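Local coordinates for RNA-dependent RNA polymerase (Toscana virus, PDB 6QW5), which cleaves host mRNA through its N-terminal metal-dependent cap-snatching endonuclease, supplying capped primers for transcription of the viral genome by the polymerase, at the 2-4-dioxo-4-phenylbutanoic acid site. Residues are numbered along the deposited sequence; one frame, centred on the assembly and turned at random.

The 2-4-dioxo-4-phenylbutanoic acid site. Residues 76, 79, 91, 114, 128-130, 146. With XI7 (2-4-dioxo-4-phenylbutanoic acid), chain D; MN (manganese (II) ion), chain B; MN (manganese (II) ion), chain C.
The diketo acid XI7, of a class known to inhibit cap-snatching endonucleases, chelates both manganese ions of the active site. Its 2-oxo oxygen O8, which may be enolic, bridges MN (chain B) and MN (chain C), 3.7 Å apart. Carboxylate O11 completes the grip on MN (chain B), and the phenyl-side (4-oxo) oxygen O14 binds the partly occupied MN (chain C) at 2.0 Å. Asp114 also spans the pair, OD1 on MN (chain C) and OD2 on MN (chain B). His79, its CG anti to the backbone N (chi1 174°), points NE2 at MN (chain B), 2.2 Å away. Glu128 OE2 and the carbonyl O of Phe129 make this shell near octahedral. Asp91 OD1 and waters 1 and 2 fill that of MN (chain C). Asp91 OD2 sits 2.7 Å from XI7 O14, a hydrogen bond if either oxygen carries a proton. Lys146 NZ forms a salt bridge, weakly hydrogen bonded, with carboxylate O10 of XI7 (3.3 Å); waters 3 and 4 link this carboxylate to Thr130 OG1 and NZ. Poorly ordered Leu76 brings CD1 to 3.7 Å from XI7 C1, at the phenyl end.

Behind the metals, Phe129 N donates to the anti lone pair of Asp114 OD2 (2.7 Å), helping the metal bonds hold the carboxylate's rotation. Glu128 bends at chi2 (64°); Asp114 N donates to OE1 from above its carboxylate plane, and OE1 meets water 1. This PD-(D/E)XK-type, histidine-bearing two-metal centre, Lys146 probably its catalytic lysine, cleaves capped RNA; XI7 takes coordination sites that scissile phosphate and attacking water would probably use.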
loop_
_atom_site.group_PDB
_atom_site.type_symbol
_atom_site.label_atom_id
_atom_site.label_comp_id
_atom_site.label_asym_id
_atom_site.label_seq_id
_atom_site.Cartn_x
_atom_site.Cartn_y
_atom_site.Cartn_z
ATOM N N LEU A 76 -9.947 -1.853 -8.133
ATOM C CA LEU A 76 -9.088 -1.667 -6.976
ATOM C C LEU A 76 -8.869 -0.195 -6.656
ATOM O O LEU A 76 -7.900 0.148 -5.971
ATOM C CB LEU A 76 -7.754 -2.382 -7.196
ATOM C CG LEU A 76 -7.843 -3.909 -7.121
ATOM C CD1 LEU A 76 -6.446 -4.521 -7.127
ATOM C CD2 LEU A 76 -8.632 -4.349 -5.898
ATOM N N HIS A 79 -8.531 0.768 -2.827
ATOM C CA HIS A 79 -7.230 0.303 -2.364
ATOM C C HIS A 79 -6.110 1.134 -2.985
ATOM O O HIS A 79 -5.264 1.685 -2.277
ATOM C CB HIS A 79 -7.125 -1.188 -2.708
ATOM C CG HIS A 79 -5.798 -1.824 -2.428
ATOM N ND1 HIS A 79 -4.726 -1.723 -3.290
ATOM C CD2 HIS A 79 -5.398 -2.640 -1.423
ATOM C CE1 HIS A 79 -3.710 -2.422 -2.810
ATOM N NE2 HIS A 79 -4.092 -2.989 -1.679
ATOM N N ASP A 91 1.331 -4.737 -6.761
ATOM C CA ASP A 91 1.435 -6.128 -7.195
ATOM C C ASP A 91 2.694 -6.414 -8.019
ATOM O O ASP A 91 2.782 -6.046 -9.191
ATOM C CB ASP A 91 0.174 -6.531 -7.954
ATOM C CG ASP A 91 -1.078 -6.470 -7.080
ATOM O OD1 ASP A 91 -0.966 -6.232 -5.860
ATOM O OD2 ASP A 91 -2.194 -6.656 -7.619
ATOM N N ASP A 114 1.737 -6.143 -2.697
ATOM C CA ASP A 114 1.643 -4.821 -3.305
ATOM C C ASP A 114 3.011 -4.237 -3.639
ATOM O O ASP A 114 3.129 -3.488 -4.608
ATOM C CB ASP A 114 0.869 -3.866 -2.390
ATOM C CG ASP A 114 -0.617 -4.164 -2.367
ATOM O OD1 ASP A 114 -1.181 -4.568 -3.415
ATOM O OD2 ASP A 114 -1.216 -4.020 -1.292
ATOM N N GLU A 128 2.457 -5.032 1.986
ATOM C CA GLU A 128 1.079 -5.273 1.577
ATOM C C GLU A 128 0.182 -4.215 2.195
ATOM O O GLU A 128 0.310 -3.908 3.382
ATOM C CB GLU A 128 0.595 -6.668 1.963
ATOM C CG GLU A 128 -0.873 -6.962 1.561
ATOM C CD GLU A 128 -1.118 -6.960 0.051
ATOM O OE1 GLU A 128 -0.158 -7.141 -0.727
ATOM O OE2 GLU A 128 -2.280 -6.786 -0.366
ATOM N N PHE A 129 -0.685 -3.637 1.369
ATOM C CA PHE A 129 -1.698 -2.675 1.778
ATOM C C PHE A 129 -3.067 -3.341 1.824
ATOM O O PHE A 129 -3.393 -4.210 1.006
ATOM C CB PHE A 129 -1.783 -1.492 0.806
ATOM C CG PHE A 129 -0.456 -0.864 0.460
ATOM C CD1 PHE A 129 0.388 -0.398 1.453
ATOM C CD2 PHE A 129 -0.075 -0.709 -0.874
ATOM C CE1 PHE A 129 1.594 0.195 1.138
ATOM C CE2 PHE A 129 1.138 -0.123 -1.199
ATOM C CZ PHE A 129 1.970 0.333 -0.190
ATOM N N THR A 130 -3.900 -2.868 2.738
ATOM C CA THR A 130 -5.265 -3.356 2.785
ATOM C C THR A 130 -6.122 -2.281 3.442
ATOM O O THR A 130 -5.609 -1.352 4.062
ATOM C CB THR A 130 -5.331 -4.706 3.529
ATOM O OG1 THR A 130 -6.623 -5.298 3.368
ATOM C CG2 THR A 130 -5.021 -4.532 4.995
ATOM N N LYS A 146 -3.326 -10.431 6.053
ATOM C CA LYS A 146 -2.307 -10.260 5.009
ATOM C C LYS A 146 -0.985 -10.906 5.415
ATOM O O LYS A 146 -0.273 -11.464 4.571
ATOM C CB LYS A 146 -2.085 -8.775 4.705
ATOM C CG LYS A 146 -3.281 -8.094 4.042
ATOM C CD LYS A 146 -3.784 -8.917 2.858
ATOM C CE LYS A 146 -4.804 -8.107 2.029
ATOM N NZ LYS A 146 -5.252 -8.858 0.814
HETATM O O8 XI7 D . -3.660 -5.855 -2.835
HETATM C C9 XI7 D . -4.870 -6.451 -2.744
HETATM C C10 XI7 D . -5.598 -6.382 -1.580
HETATM O O11 XI7 D . -5.228 -5.740 -0.553
HETATM O O10 XI7 D . -6.685 -7.004 -1.499
HETATM C C8 XI7 D . -5.396 -7.137 -3.800
HETATM C C7 XI7 D . -4.779 -7.355 -5.139
HETATM C C1 XI7 D . -5.603 -8.037 -6.220
HETATM C C6 XI7 D . -6.882 -8.535 -5.906
HETATM C C5 XI7 D . -7.677 -9.174 -6.873
HETATM C C4 XI7 D . -7.200 -9.332 -8.179
HETATM C C3 XI7 D . -5.919 -8.839 -8.492
HETATM C C2 XI7 D . -5.128 -8.196 -7.519
HETATM O O14 XI7 D . -3.580 -7.173 -5.399
HETATM MN MN MN B . -3.268 -4.923 -0.986
HETATM MN MN MN C . -2.344 -5.910 -4.406
HETATM O O HOH W 1 -1.350 -7.612 -3.432
HETATM O O HOH W 2 -3.030 -4.301 -5.463
HETATM O O HOH W 3 -7.423 -5.504 0.837
HETATM O O HOH W 4 -8.212 -7.945 0.475
#